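Local coordinates for protein type III secretion system effector HopBA1 (Pseudomonas syringae pv. aptata, PDB 5T09) that acts as a virulence effector recognised by the Arabidopsis disease resistance protein RBA1, whose self-association it enhances, triggering plant cell death, at residues A103-L108 against H115-L120; D147-P152 against I156-K161; A164-W169 against A191-N196; S220-D225 against H231-G236. All blocks are in the same frame, centred on the assembly; numbering follows the deposited sequence.

Overall arrangement
The four contacts follow one another along the chain and sit round an alpha-beta fold built on a largely parallel sheet. Contacts 2 and 3 are neighbours: helix 152-163, of contact 2, leads directly into 164-169 of contact 3, and their centres lie about 15 Å apart. Contact 3 is the buried one, about 11 Å from the chain's centre. Contacts 3 and 4 both come near the potassium ion, whose site includes Asp-200, Pro-202 and Met-205; the side chains of Asn-166 and His-231 are about 8 and 9 Å from it. Contact 1 pairs consecutive helices, and its centre is about 28 Å from that of contact 4, a hairpin at the sheet edge holding its one antiparallel strand.

Contact 1: A103-L108 against H115-L120; sequences AVKHFL and HGDAWL
A salt bridge between Lys-105 and Asp-117 spans the two helices, with Lys-105 NZ 2.8 Å from Asp-117 OD1. The ammonium group approaches this oxygen on its syn side but 34° out of the carboxylate plane, and the two side chains cross at about a right angle. With CG anti to the backbone N (chi1 -176°) and every later torsion also extended, the lysine spends its full length in reaching the first turn of the helix that Gly-116 caps.

Nearer the backbone, the aliphatic part of the same lysine becomes a packing surface. Its CG meets Leu-120 CD2 at 3.6 Å, and that methyl also lies 3.5 Å from Lys-105 O. The other branch of Leu-120 turns to Leu-108, with CD1 3.7 Å from Leu-108 CB, and thus the leucine's two methyls are divided between residues three positions apart on helix 101-112. The contact runs from an ion pair near the surface to packing between buried leucines.

Further along helix 117-132, Val-104 and Lys-105 touch Ser-124, while Leu-108 rests on Leu-127. Val-104 also packs on Phe-93 and Leu-97 of helix 90-99, so this one residue packs against both neighbouring helices.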
loop_
_atom_site.group_PDB
_atom_site.type_symbol
_atom_site.label_atom_id
_atom_site.label_comp_id
_atom_site.label_asym_id
_atom_site.label_seq_id
_atom_site.Cartn_x
_atom_site.Cartn_y
_atom_site.Cartn_z
ATOM N N ALA A 103 17.293 5.688 9.731
ATOM C CA ALA A 103 16.467 5.680 10.934
ATOM C C ALA A 103 15.164 4.920 10.709
ATOM O O ALA A 103 14.717 4.173 11.585
ATOM C CB ALA A 103 16.181 7.114 11.377
ATOM N N VAL A 104 14.537 5.101 9.545
ATOM C CA VAL A 104 13.273 4.422 9.269
ATOM C C VAL A 104 13.471 2.910 9.273
ATOM O O VAL A 104 12.644 2.161 9.808
ATOM C CB VAL A 104 12.685 4.918 7.934
ATOM C CG1 VAL A 104 11.471 4.083 7.521
ATOM C CG2 VAL A 104 12.301 6.389 8.042
ATOM N N LYS A 105 14.566 2.440 8.677
ATOM C CA LYS A 105 14.812 1.002 8.608
ATOM C C LYS A 105 14.910 0.400 10.006
ATOM O O LYS A 105 14.282 -0.625 10.299
ATOM C CB LYS A 105 16.087 0.737 7.806
ATOM C CG LYS A 105 16.399 -0.735 7.573
ATOM C CD LYS A 105 17.684 -0.896 6.775
ATOM C CE LYS A 105 18.083 -2.356 6.626
ATOM N NZ LYS A 105 19.436 -2.498 6.023
ATOM N N HIS A 106 15.689 1.031 10.886
ATOM C CA HIS A 106 15.814 0.539 12.255
ATOM C C HIS A 106 14.472 0.556 12.977
ATOM O O HIS A 106 14.196 -0.328 13.796
ATOM C CB HIS A 106 16.838 1.378 13.020
ATOM C CG HIS A 106 17.493 0.651 14.153
ATOM N ND1 HIS A 106 18.482 -0.290 13.961
ATOM C CD2 HIS A 106 17.305 0.730 15.493
ATOM C CE1 HIS A 106 18.873 -0.760 15.133
ATOM N NE2 HIS A 106 18.174 -0.158 16.078
ATOM N N PHE A 107 13.626 1.546 12.685
ATOM C CA PHE A 107 12.317 1.621 13.326
ATOM C C PHE A 107 11.384 0.517 12.838
ATOM O O PHE A 107 10.560 0.016 13.612
ATOM C CB PHE A 107 11.695 2.997 13.071
ATOM C CG PHE A 107 10.291 3.138 13.593
ATOM C CD1 PHE A 107 10.058 3.563 14.889
ATOM C CD2 PHE A 107 9.207 2.850 12.785
ATOM C CE1 PHE A 107 8.768 3.695 15.369
ATOM C CE2 PHE A 107 7.918 2.980 13.262
ATOM C CZ PHE A 107 7.701 3.401 14.555
ATOM N N LEU A 108 11.488 0.127 11.569
ATOM C CA LEU A 108 10.608 -0.888 11.000
ATOM C C LEU A 108 11.115 -2.307 11.214
ATOM O O LEU A 108 10.344 -3.257 11.041
ATOM C CB LEU A 108 10.432 -0.649 9.495
ATOM C CG LEU A 108 9.728 0.642 9.079
ATOM C CD1 LEU A 108 9.818 0.843 7.569
ATOM C CD2 LEU A 108 8.279 0.614 9.518
ATOM N N HIS A 115 10.968 -9.826 6.494
ATOM C CA HIS A 115 10.723 -9.980 5.065
ATOM C C HIS A 115 11.903 -9.551 4.201
ATOM O O HIS A 115 11.739 -9.411 2.984
ATOM C CB HIS A 115 9.476 -9.194 4.660
ATOM C CG HIS A 115 8.207 -9.747 5.232
ATOM N ND1 HIS A 115 7.676 -10.953 4.831
ATOM C CD2 HIS A 115 7.361 -9.257 6.168
ATOM C CE1 HIS A 115 6.563 -11.189 5.502
ATOM N NE2 HIS A 115 6.351 -10.175 6.321
ATOM N N GLY A 116 13.078 -9.352 4.787
ATOM C CA GLY A 116 14.283 -9.181 3.975
ATOM C C GLY A 116 14.939 -7.834 4.192
ATOM O O GLY A 116 14.291 -6.787 4.211
ATOM N N ASP A 117 16.264 -7.864 4.352
ATOM C CA ASP A 117 17.011 -6.633 4.585
ATOM C C ASP A 117 16.901 -5.690 3.391
ATOM O O ASP A 117 16.595 -4.502 3.548
ATOM C CB ASP A 117 18.471 -6.958 4.882
ATOM C CG ASP A 117 19.284 -5.727 5.215
ATOM O OD1 ASP A 117 19.254 -5.296 6.386
ATOM O OD2 ASP A 117 19.954 -5.190 4.307
ATOM N N ALA A 118 17.151 -6.203 2.186
ATOM C CA ALA A 118 17.057 -5.373 0.990
ATOM C C ALA A 118 15.670 -4.765 0.857
ATOM O O ALA A 118 15.521 -3.560 0.618
ATOM C CB ALA A 118 17.393 -6.200 -0.250
ATOM N N TRP A 119 14.636 -5.592 1.006
ATOM C CA TRP A 119 13.271 -5.099 0.899
ATOM C C TRP A 119 12.985 -4.038 1.956
ATOM O O TRP A 119 12.417 -2.983 1.656
ATOM C CB TRP A 119 12.293 -6.266 1.019
ATOM C CG TRP A 119 10.857 -5.847 0.985
ATOM C CD1 TRP A 119 10.111 -5.555 -0.118
ATOM C CD2 TRP A 119 9.993 -5.687 2.112
ATOM N NE1 TRP A 119 8.832 -5.217 0.254
ATOM C CE2 TRP A 119 8.733 -5.294 1.619
ATOM C CE3 TRP A 119 10.160 -5.842 3.492
ATOM C CZ2 TRP A 119 7.648 -5.052 2.455
ATOM C CZ3 TRP A 119 9.081 -5.599 4.323
ATOM C CH2 TRP A 119 7.843 -5.209 3.802
ATOM N N LEU A 120 13.382 -4.296 3.206
ATOM C CA LEU A 120 13.171 -3.300 4.251
ATOM C C LEU A 120 13.898 -2.006 3.916
ATOM O O LEU A 120 13.394 -0.910 4.190
ATOM C CB LEU A 120 13.634 -3.833 5.607
ATOM C CG LEU A 120 13.213 -2.967 6.801
ATOM C CD1 LEU A 120 11.706 -3.057 7.017
ATOM C CD2 LEU A 120 13.952 -3.351 8.070
#

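Contact 2: D147-P152 against I156-K161; sequences DQPKTP and ILYMKK
Tyr-158 packs against Pro-149 in the principal apolar contact between the loop and the helix. Pro-149 CG lies 4.1 Å from Tyr-158 CG, while Pro-149 CD sits above one face of the phenol ring, displaced toward the rim and not over the centre. The two side chains meet at a slant, and the base of the tyrosine joins in, its CB being 4.1 Å from Pro-149 CB. The tyrosine ring is carried out to the loop by a first torsion that sets CG anti to the backbone N (chi1 178°). Ile-146 also touches the tyrosine side chain, and Pro-149 also touches Gln-154 and Lys-155.

Backbone carbonyls contribute close approaches to carbon. Asp-147 O is 3.6 Å from Tyr-158 CD1, approaching the ring obliquely. At the other end of the loop segment, Ile-156 CG1 comes within 3.4 Å of Pro-152 O.

The arrangement is a loop leading from strand 136-141 into helix 152-163 and folding back alongside its first turns. Thr-151 is the N-cap residue, its OG1 accepting a hydrogen bond from Gln-154 N, and Pro-152 opens the helix.

The hydrogen bond across the segments belongs to that first turn. Ile-156 N donates to Pro-152 O over 3.2 Å, with an N-H...O angle of 148°, in the i to i+4 pattern of an alpha-helix. Two side-chain bonds tie Lys-150 to the same helix start: its N pairs with Gln-154 OE1 and its O with Lys-155 NZ.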
loop_
_atom_site.group_PDB
_atom_site.type_symbol
_atom_site.label_atom_id
_atom_site.label_comp_id
_atom_site.label_asym_id
_atom_site.label_seq_id
_atom_site.Cartn_x
_atom_site.Cartn_y
_atom_site.Cartn_z
ATOM N N ASP A 147 -0.563 -16.725 16.424
ATOM C CA ASP A 147 0.496 -17.705 16.251
ATOM C C ASP A 147 0.703 -18.016 14.770
ATOM O O ASP A 147 -0.116 -17.681 13.909
ATOM C CB ASP A 147 0.170 -18.986 17.016
ATOM C CG ASP A 147 0.538 -18.897 18.484
ATOM O OD1 ASP A 147 0.608 -17.768 19.011
ATOM O OD2 ASP A 147 0.760 -19.957 19.108
ATOM N N GLN A 148 1.820 -18.667 14.482
ATOM C CA GLN A 148 2.128 -19.050 13.112
ATOM C C GLN A 148 1.192 -20.173 12.677
ATOM O O GLN A 148 1.087 -21.187 13.376
ATOM C CB GLN A 148 3.584 -19.499 13.003
ATOM C CG GLN A 148 4.106 -19.578 11.579
ATOM C CD GLN A 148 4.214 -18.215 10.925
ATOM O OE1 GLN A 148 3.957 -17.189 11.556
ATOM N NE2 GLN A 148 4.599 -18.196 9.656
ATOM N N PRO A 149 0.498 -20.038 11.544
ATOM C CA PRO A 149 -0.446 -21.086 11.133
ATOM C C PRO A 149 0.284 -22.263 10.499
ATOM O O PRO A 149 1.118 -22.086 9.608
ATOM C CB PRO A 149 -1.344 -20.373 10.118
ATOM C CG PRO A 149 -0.450 -19.352 9.504
ATOM C CD PRO A 149 0.521 -18.920 10.582
ATOM N N LYS A 150 -0.038 -23.470 10.967
ATOM C CA LYS A 150 0.533 -24.701 10.435
ATOM C C LYS A 150 -0.504 -25.586 9.760
ATOM O O LYS A 150 -0.284 -26.048 8.635
ATOM C CB LYS A 150 1.228 -25.484 11.559
ATOM C CG LYS A 150 2.506 -24.838 12.072
ATOM C CD LYS A 150 3.636 -24.944 11.057
ATOM C CE LYS A 150 4.893 -24.245 11.547
ATOM N NZ LYS A 150 4.712 -22.771 11.641
ATOM N N THR A 151 -1.630 -25.841 10.418
ATOM C CA THR A 151 -2.657 -26.696 9.848
ATOM C C THR A 151 -3.465 -25.940 8.798
ATOM O O THR A 151 -3.461 -24.708 8.765
ATOM C CB THR A 151 -3.591 -27.210 10.939
ATOM O OG1 THR A 151 -4.318 -26.112 11.503
ATOM C CG2 THR A 151 -2.809 -27.916 12.036
ATOM N N PRO A 152 -4.176 -26.659 7.927
ATOM C CA PRO A 152 -4.996 -25.968 6.919
ATOM C C PRO A 152 -5.969 -24.971 7.521
ATOM O O PRO A 152 -6.105 -23.853 7.008
ATOM C CB PRO A 152 -5.723 -27.121 6.214
ATOM C CG PRO A 152 -4.883 -28.325 6.467
ATOM C CD PRO A 152 -4.282 -28.124 7.820
ATOM N N ILE A 156 -6.325 -20.649 7.387
ATOM C CA ILE A 156 -7.537 -19.938 6.996
ATOM C C ILE A 156 -7.959 -18.970 8.096
ATOM O O ILE A 156 -8.225 -17.791 7.836
ATOM C CB ILE A 156 -8.653 -20.938 6.650
ATOM C CG1 ILE A 156 -8.233 -21.788 5.447
ATOM C CG2 ILE A 156 -9.958 -20.212 6.342
ATOM C CD1 ILE A 156 -9.081 -23.019 5.232
ATOM N N LEU A 157 -8.020 -19.448 9.342
ATOM C CA LEU A 157 -8.404 -18.573 10.446
ATOM C C LEU A 157 -7.451 -17.392 10.567
ATOM O O LEU A 157 -7.883 -16.261 10.816
ATOM C CB LEU A 157 -8.444 -19.358 11.757
ATOM C CG LEU A 157 -9.609 -20.326 11.936
ATOM C CD1 LEU A 157 -9.358 -21.234 13.122
ATOM C CD2 LEU A 157 -10.916 -19.567 12.112
ATOM N N TYR A 158 -6.148 -17.636 10.391
ATOM C CA TYR A 158 -5.165 -16.562 10.508
ATOM C C TYR A 158 -5.494 -15.413 9.564
ATOM O O TYR A 158 -5.503 -14.244 9.970
ATOM C CB TYR A 158 -3.763 -17.107 10.228
ATOM C CG TYR A 158 -2.675 -16.057 10.280
ATOM C CD1 TYR A 158 -2.007 -15.786 11.467
ATOM C CD2 TYR A 158 -2.317 -15.337 9.146
ATOM C CE1 TYR A 158 -1.012 -14.828 11.528
ATOM C CE2 TYR A 158 -1.327 -14.374 9.196
ATOM C CZ TYR A 158 -0.676 -14.124 10.391
ATOM O OH TYR A 158 0.312 -13.168 10.449
HETATM N N MSE A 159 -5.774 -15.723 8.303
HETATM C CA MSE A 159 -6.053 -14.685 7.319
HETATM C C MSE A 159 -7.378 -13.987 7.626
HETATM O O MSE A 159 -7.477 -12.768 7.512
HETATM C CB MSE A 159 -6.072 -15.275 5.906
HETATM C CG MSE A 159 -6.021 -14.236 4.786
HETATM SE SE MSE A 159 -4.487 -13.014 4.881
HETATM C CE MSE A 159 -3.050 -14.317 5.111
ATOM N N LYS A 160 -8.393 -14.763 8.017
ATOM C CA LYS A 160 -9.663 -14.165 8.420
ATOM C C LYS A 160 -9.471 -13.215 9.594
ATOM O O LYS A 160 -10.058 -12.128 9.626
ATOM C CB LYS A 160 -10.674 -15.251 8.790
ATOM C CG LYS A 160 -10.963 -16.265 7.697
ATOM C CD LYS A 160 -11.932 -15.725 6.667
ATOM C CE LYS A 160 -12.367 -16.819 5.712
ATOM N NZ LYS A 160 -13.315 -16.308 4.687
ATOM N N LYS A 161 -8.660 -13.612 10.578
ATOM C CA LYS A 161 -8.410 -12.739 11.720
ATOM C C LYS A 161 -7.662 -11.484 11.293
ATOM O O LYS A 161 -7.994 -10.377 11.731
ATOM C CB LYS A 161 -7.634 -13.494 12.798
ATOM C CG LYS A 161 -8.418 -14.634 13.443
ATOM C CD LYS A 161 -7.529 -15.510 14.322
ATOM C CE LYS A 161 -8.301 -16.687 14.903
ATOM N NZ LYS A 161 -7.412 -17.645 15.618
#

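Contact 3: A164-W169 against A191-N196; sequences ALNVAW and AGHFSN
Asn-166 and His-193 mark the closest approach of the two backbones, their CA atoms 6.9 Å apart. Asn-166 lies in helix 166-179, whereas His-193 belongs to a short 3-10 segment, residues 191-193, that follows strand 184-190; the backbone bond from Phe-194 N to Ala-191 O closes this turn.

The asparagine amide grips the histidine twice. His-193 ND1 donates to Asn-166 OD1 at 2.8 Å, the acceptor lying in the imidazole plane, and Asn-166 ND2 donates to His-193 O at 2.9 Å, on a lone pair in the carbonyl plane. Amide and ring are nearly coplanar, 30° apart; the ND1 bond restricts rotation of the imidazole, while the ND2 bond ties the amide to the main chain of the same residue. Asn-166 ND2 has a second acceptor in Lys-203 O.

Trp-169 stacks face to face on the same ring, its six-membered ring centroid 3.9 Å from that of His-193, with the planes 20° apart. Trp-169 CH2 stands over the middle of the imidazole, 3.3 Å from His-193 NE2. The indole's polar end is held separately, NE1 bonding to Asp-141 OD1. At the indole's edge, Phe-194 CE1 approaches Trp-169 CZ3 at 4.5 Å.

Arg-162 touches both Trp-169 and His-193. The result is a buried histidine held at its edge by an amide and on one face by an indole, in the loop following a central strand of the EreA/ChaN-like parallel core.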
loop_
_atom_site.group_PDB
_atom_site.type_symbol
_atom_site.label_atom_id
_atom_site.label_comp_id
_atom_site.label_asym_id
_atom_site.label_seq_id
_atom_site.Cartn_x
_atom_site.Cartn_y
_atom_site.Cartn_z
ATOM N N ALA A 164 -9.846 -8.876 9.814
ATOM C CA ALA A 164 -10.695 -8.145 10.746
ATOM C C ALA A 164 -10.146 -6.757 11.041
ATOM O O ALA A 164 -10.893 -5.894 11.517
ATOM C CB ALA A 164 -10.850 -8.930 12.051
ATOM N N LEU A 165 -8.864 -6.521 10.763
ATOM C CA LEU A 165 -8.246 -5.228 11.020
ATOM C C LEU A 165 -8.558 -4.193 9.951
ATOM O O LEU A 165 -8.226 -3.020 10.143
ATOM C CB LEU A 165 -6.726 -5.385 11.123
ATOM C CG LEU A 165 -6.194 -6.290 12.231
ATOM C CD1 LEU A 165 -4.682 -6.401 12.124
ATOM C CD2 LEU A 165 -6.600 -5.768 13.602
ATOM N N ASN A 166 -9.172 -4.592 8.834
ATOM C CA ASN A 166 -9.439 -3.647 7.754
ATOM C C ASN A 166 -10.206 -2.434 8.260
ATOM O O ASN A 166 -9.912 -1.297 7.875
ATOM C CB ASN A 166 -10.215 -4.338 6.633
ATOM C CG ASN A 166 -9.321 -5.136 5.713
ATOM O OD1 ASN A 166 -8.171 -5.426 6.043
ATOM N ND2 ASN A 166 -9.841 -5.487 4.542
ATOM N N VAL A 167 -11.194 -2.657 9.125
ATOM C CA VAL A 167 -12.001 -1.552 9.629
ATOM C C VAL A 167 -11.135 -0.556 10.386
ATOM O O VAL A 167 -11.384 0.655 10.339
ATOM C CB VAL A 167 -13.151 -2.098 10.500
ATOM C CG1 VAL A 167 -12.623 -2.714 11.790
ATOM C CG2 VAL A 167 -14.146 -1.009 10.796
ATOM N N ALA A 168 -10.098 -1.039 11.077
ATOM C CA ALA A 168 -9.234 -0.152 11.847
ATOM C C ALA A 168 -8.174 0.495 10.964
ATOM O O ALA A 168 -7.844 1.671 11.147
ATOM C CB ALA A 168 -8.575 -0.925 12.988
ATOM N N TRP A 169 -7.617 -0.263 10.020
ATOM C CA TRP A 169 -6.752 0.329 9.007
ATOM C C TRP A 169 -7.443 1.503 8.329
ATOM O O TRP A 169 -6.838 2.560 8.111
ATOM C CB TRP A 169 -6.387 -0.712 7.954
ATOM C CG TRP A 169 -5.315 -1.688 8.324
ATOM C CD1 TRP A 169 -4.796 -1.931 9.562
ATOM C CD2 TRP A 169 -4.629 -2.554 7.422
ATOM N NE1 TRP A 169 -3.823 -2.903 9.484
ATOM C CE2 TRP A 169 -3.705 -3.302 8.178
ATOM C CE3 TRP A 169 -4.710 -2.774 6.045
ATOM C CZ2 TRP A 169 -2.869 -4.253 7.600
ATOM C CZ3 TRP A 169 -3.887 -3.715 5.475
ATOM C CH2 TRP A 169 -2.970 -4.442 6.250
ATOM N N ALA A 191 -1.686 -7.256 0.111
ATOM C CA ALA A 191 -2.712 -7.439 -0.910
ATOM C C ALA A 191 -3.839 -8.348 -0.435
ATOM O O ALA A 191 -4.977 -8.213 -0.898
ATOM C CB ALA A 191 -2.083 -8.002 -2.184
ATOM N N GLY A 192 -3.551 -9.279 0.477
ATOM C CA GLY A 192 -4.598 -10.139 1.000
ATOM C C GLY A 192 -5.746 -9.367 1.624
ATOM O O GLY A 192 -6.877 -9.854 1.666
ATOM N N HIS A 193 -5.477 -8.157 2.110
ATOM C CA HIS A 193 -6.519 -7.349 2.728
ATOM C C HIS A 193 -7.461 -6.729 1.706
ATOM O O HIS A 193 -8.546 -6.270 2.082
ATOM C CB HIS A 193 -5.885 -6.247 3.582
ATOM C CG HIS A 193 -5.167 -6.763 4.790
ATOM N ND1 HIS A 193 -5.659 -6.616 6.068
ATOM C CD2 HIS A 193 -3.997 -7.435 4.912
ATOM C CE1 HIS A 193 -4.822 -7.169 6.927
ATOM N NE2 HIS A 193 -3.807 -7.677 6.251
ATOM N N PHE A 194 -7.084 -6.727 0.427
ATOM C CA PHE A 194 -7.834 -6.038 -0.615
ATOM C C PHE A 194 -8.516 -7.002 -1.582
ATOM O O PHE A 194 -8.860 -6.610 -2.700
ATOM C CB PHE A 194 -6.908 -5.095 -1.385
ATOM C CG PHE A 194 -6.109 -4.172 -0.509
ATOM C CD1 PHE A 194 -6.593 -3.754 0.720
ATOM C CD2 PHE A 194 -4.868 -3.716 -0.920
ATOM C CE1 PHE A 194 -5.852 -2.906 1.521
ATOM C CE2 PHE A 194 -4.128 -2.863 -0.126
ATOM C CZ PHE A 194 -4.615 -2.459 1.094
ATOM N N SER A 195 -8.714 -8.255 -1.181
ATOM C CA SER A 195 -9.390 -9.209 -2.046
ATOM C C SER A 195 -10.871 -8.856 -2.177
ATOM O O SER A 195 -11.429 -8.096 -1.382
ATOM C CB SER A 195 -9.239 -10.628 -1.502
ATOM O OG SER A 195 -9.857 -10.756 -0.235
ATOM N N ASN A 196 -11.505 -9.422 -3.204
ATOM C CA ASN A 196 -12.926 -9.208 -3.475
ATOM C C ASN A 196 -13.277 -7.723 -3.404
ATOM O O ASN A 196 -14.260 -7.316 -2.780
ATOM C CB ASN A 196 -13.793 -10.021 -2.511
ATOM C CG ASN A 196 -13.581 -11.517 -2.656
ATOM O OD1 ASN A 196 -13.980 -12.116 -3.653
ATOM N ND2 ASN A 196 -12.959 -12.128 -1.655
#

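Contact 4: S220-D225 against H231-G236; sequences SSRIND and HIVIAG
Ser-220 meets Ala-235 through its backbone, the alanine CB lying 3.6 Å from Ser-220 C. At Ser-221 the side chain stands in for a backbone acceptor: with OG beside its own backbone N (chi1 -57°), it receives the N-H of Ala-235 at 3.1 Å, in a bond of 164°.

Arg-222 forms the antiparallel hydrogen-bonded pair with Val-233. Its N donates to Val-233 O at 2.8 Å, and its O accepts from Val-233 N at 2.6 Å. The two side chains run side by side on the same face of the sheet, Val-233 CG1 lying over one face of the guanidinium, 4.0 Å from Arg-222 NH1. Arg-222 NH2 bonds in the guanidinium plane to Ser-220 O and forms a salt bridge with Asp-214 of strand 209-214, so the group is held both by its own segment and by that strand.

Ile-223 and Ile-232 are the non-hydrogen-bonded pair on the other face, with Ile-223 CG1 4.1 Å from Ile-232 CG2; both side chains touch Val-29. Asn-224 then closes the register, its N donating to His-231 O at 3.0 Å, while its CB packs 3.7 Å from Val-233 CG2. The asparagine's ND2 turns to Ser-230 O within the connecting loop.

This is a beta hairpin at the edge of an otherwise parallel sheet: strand 232-235 runs parallel to strand 209-214 on its other side, and the outermost strand 222-223 is the one that runs antiparallel.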
loop_
_atom_site.group_PDB
_atom_site.type_symbol
_atom_site.label_atom_id
_atom_site.label_comp_id
_atom_site.label_asym_id
_atom_site.label_seq_id
_atom_site.Cartn_x
_atom_site.Cartn_y
_atom_site.Cartn_z
ATOM N N SER A 220 1.577 -7.856 -19.314
ATOM C CA SER A 220 1.760 -6.417 -19.253
ATOM C C SER A 220 0.708 -5.823 -18.330
ATOM O O SER A 220 -0.285 -6.474 -17.990
ATOM C CB SER A 220 1.656 -5.780 -20.644
ATOM O OG SER A 220 2.551 -6.396 -21.556
ATOM N N SER A 221 0.939 -4.580 -17.915
ATOM C CA SER A 221 -0.034 -3.886 -17.086
ATOM C C SER A 221 -1.394 -3.892 -17.771
ATOM O O SER A 221 -1.497 -3.673 -18.980
ATOM C CB SER A 221 0.425 -2.453 -16.817
ATOM O OG SER A 221 1.710 -2.442 -16.215
ATOM N N ARG A 222 -2.442 -4.154 -16.994
ATOM C CA ARG A 222 -3.740 -4.440 -17.588
ATOM C C ARG A 222 -4.836 -4.273 -16.548
ATOM O O ARG A 222 -4.579 -4.224 -15.343
ATOM C CB ARG A 222 -3.772 -5.861 -18.154
ATOM C CG ARG A 222 -3.567 -6.920 -17.078
ATOM C CD ARG A 222 -3.196 -8.270 -17.665
ATOM N NE ARG A 222 -3.067 -9.283 -16.619
ATOM C CZ ARG A 222 -1.928 -9.617 -16.016
ATOM N NH1 ARG A 222 -1.934 -10.551 -15.074
ATOM N NH2 ARG A 222 -0.783 -9.029 -16.345
ATOM N N ILE A 223 -6.074 -4.191 -17.039
ATOM C CA ILE A 223 -7.235 -4.319 -16.168
ATOM C C ILE A 223 -7.373 -5.774 -15.748
ATOM O O ILE A 223 -7.127 -6.693 -16.539
ATOM C CB ILE A 223 -8.497 -3.811 -16.888
ATOM C CG1 ILE A 223 -8.441 -2.287 -17.017
ATOM C CG2 ILE A 223 -9.765 -4.240 -16.145
ATOM C CD1 ILE A 223 -9.479 -1.697 -17.947
ATOM N N ASN A 224 -7.757 -5.997 -14.494
ATOM C CA ASN A 224 -7.864 -7.354 -13.972
ATOM C C ASN A 224 -9.196 -7.963 -14.390
ATOM O O ASN A 224 -10.260 -7.424 -14.066
ATOM C CB ASN A 224 -7.738 -7.368 -12.451
ATOM C CG ASN A 224 -7.902 -8.762 -11.874
ATOM O OD1 ASN A 224 -7.745 -9.759 -12.580
ATOM N ND2 ASN A 224 -8.228 -8.840 -10.590
ATOM N N ASP A 225 -9.134 -9.086 -15.105
ATOM C CA ASP A 225 -10.321 -9.840 -15.474
ATOM C C ASP A 225 -10.281 -11.284 -14.991
ATOM O O ASP A 225 -11.271 -12.006 -15.167
ATOM C CB ASP A 225 -10.515 -9.813 -16.997
ATOM C CG ASP A 225 -10.884 -8.433 -17.511
ATOM O OD1 ASP A 225 -11.601 -7.703 -16.794
ATOM O OD2 ASP A 225 -10.457 -8.077 -18.630
ATOM N N HIS A 231 -8.527 -4.054 -9.381
ATOM C CA HIS A 231 -9.062 -3.442 -10.590
ATOM C C HIS A 231 -8.058 -3.399 -11.734
ATOM O O HIS A 231 -8.442 -3.593 -12.891
ATOM C CB HIS A 231 -9.547 -2.023 -10.293
ATOM C CG HIS A 231 -10.667 -1.963 -9.302
ATOM N ND1 HIS A 231 -10.458 -1.754 -7.956
ATOM C CD2 HIS A 231 -12.006 -2.094 -9.458
ATOM C CE1 HIS A 231 -11.619 -1.749 -7.327
ATOM N NE2 HIS A 231 -12.575 -1.956 -8.215
ATOM N N ILE A 232 -6.783 -3.134 -11.448
ATOM C CA ILE A 232 -5.746 -3.141 -12.472
ATOM C C ILE A 232 -4.532 -3.885 -11.941
ATOM O O ILE A 232 -4.250 -3.883 -10.739
ATOM C CB ILE A 232 -5.352 -1.715 -12.929
ATOM C CG1 ILE A 232 -4.826 -0.880 -11.759
ATOM C CG2 ILE A 232 -6.541 -1.027 -13.589
ATOM C CD1 ILE A 232 -4.129 0.395 -12.199
ATOM N N VAL A 233 -3.812 -4.529 -12.855
ATOM C CA VAL A 233 -2.610 -5.284 -12.535
ATOM C C VAL A 233 -1.431 -4.584 -13.193
ATOM O O VAL A 233 -1.450 -4.332 -14.405
ATOM C CB VAL A 233 -2.712 -6.744 -13.012
ATOM C CG1 VAL A 233 -1.558 -7.565 -12.447
ATOM C CG2 VAL A 233 -4.054 -7.347 -12.623
ATOM N N ILE A 234 -0.417 -4.261 -12.398
ATOM C CA ILE A 234 0.813 -3.656 -12.891
ATOM C C ILE A 234 1.831 -4.768 -13.094
ATOM O O ILE A 234 2.116 -5.539 -12.168
ATOM C CB ILE A 234 1.338 -2.584 -11.921
ATOM C CG1 ILE A 234 0.446 -1.339 -11.996
ATOM C CG2 ILE A 234 2.801 -2.234 -12.230
ATOM C CD1 ILE A 234 0.842 -0.220 -11.052
ATOM N N ALA A 235 2.375 -4.856 -14.304
ATOM C CA ALA A 235 3.386 -5.856 -14.612
ATOM C C ALA A 235 4.726 -5.427 -14.033
ATOM O O ALA A 235 5.164 -4.289 -14.233
ATOM C CB ALA A 235 3.498 -6.053 -16.123
ATOM N N GLY A 236 5.373 -6.334 -13.307
ATOM C CA GLY A 236 6.644 -6.032 -12.680
ATOM C C GLY A 236 7.637 -7.171 -12.759
ATOM O O GLY A 236 7.401 -8.171 -13.442
#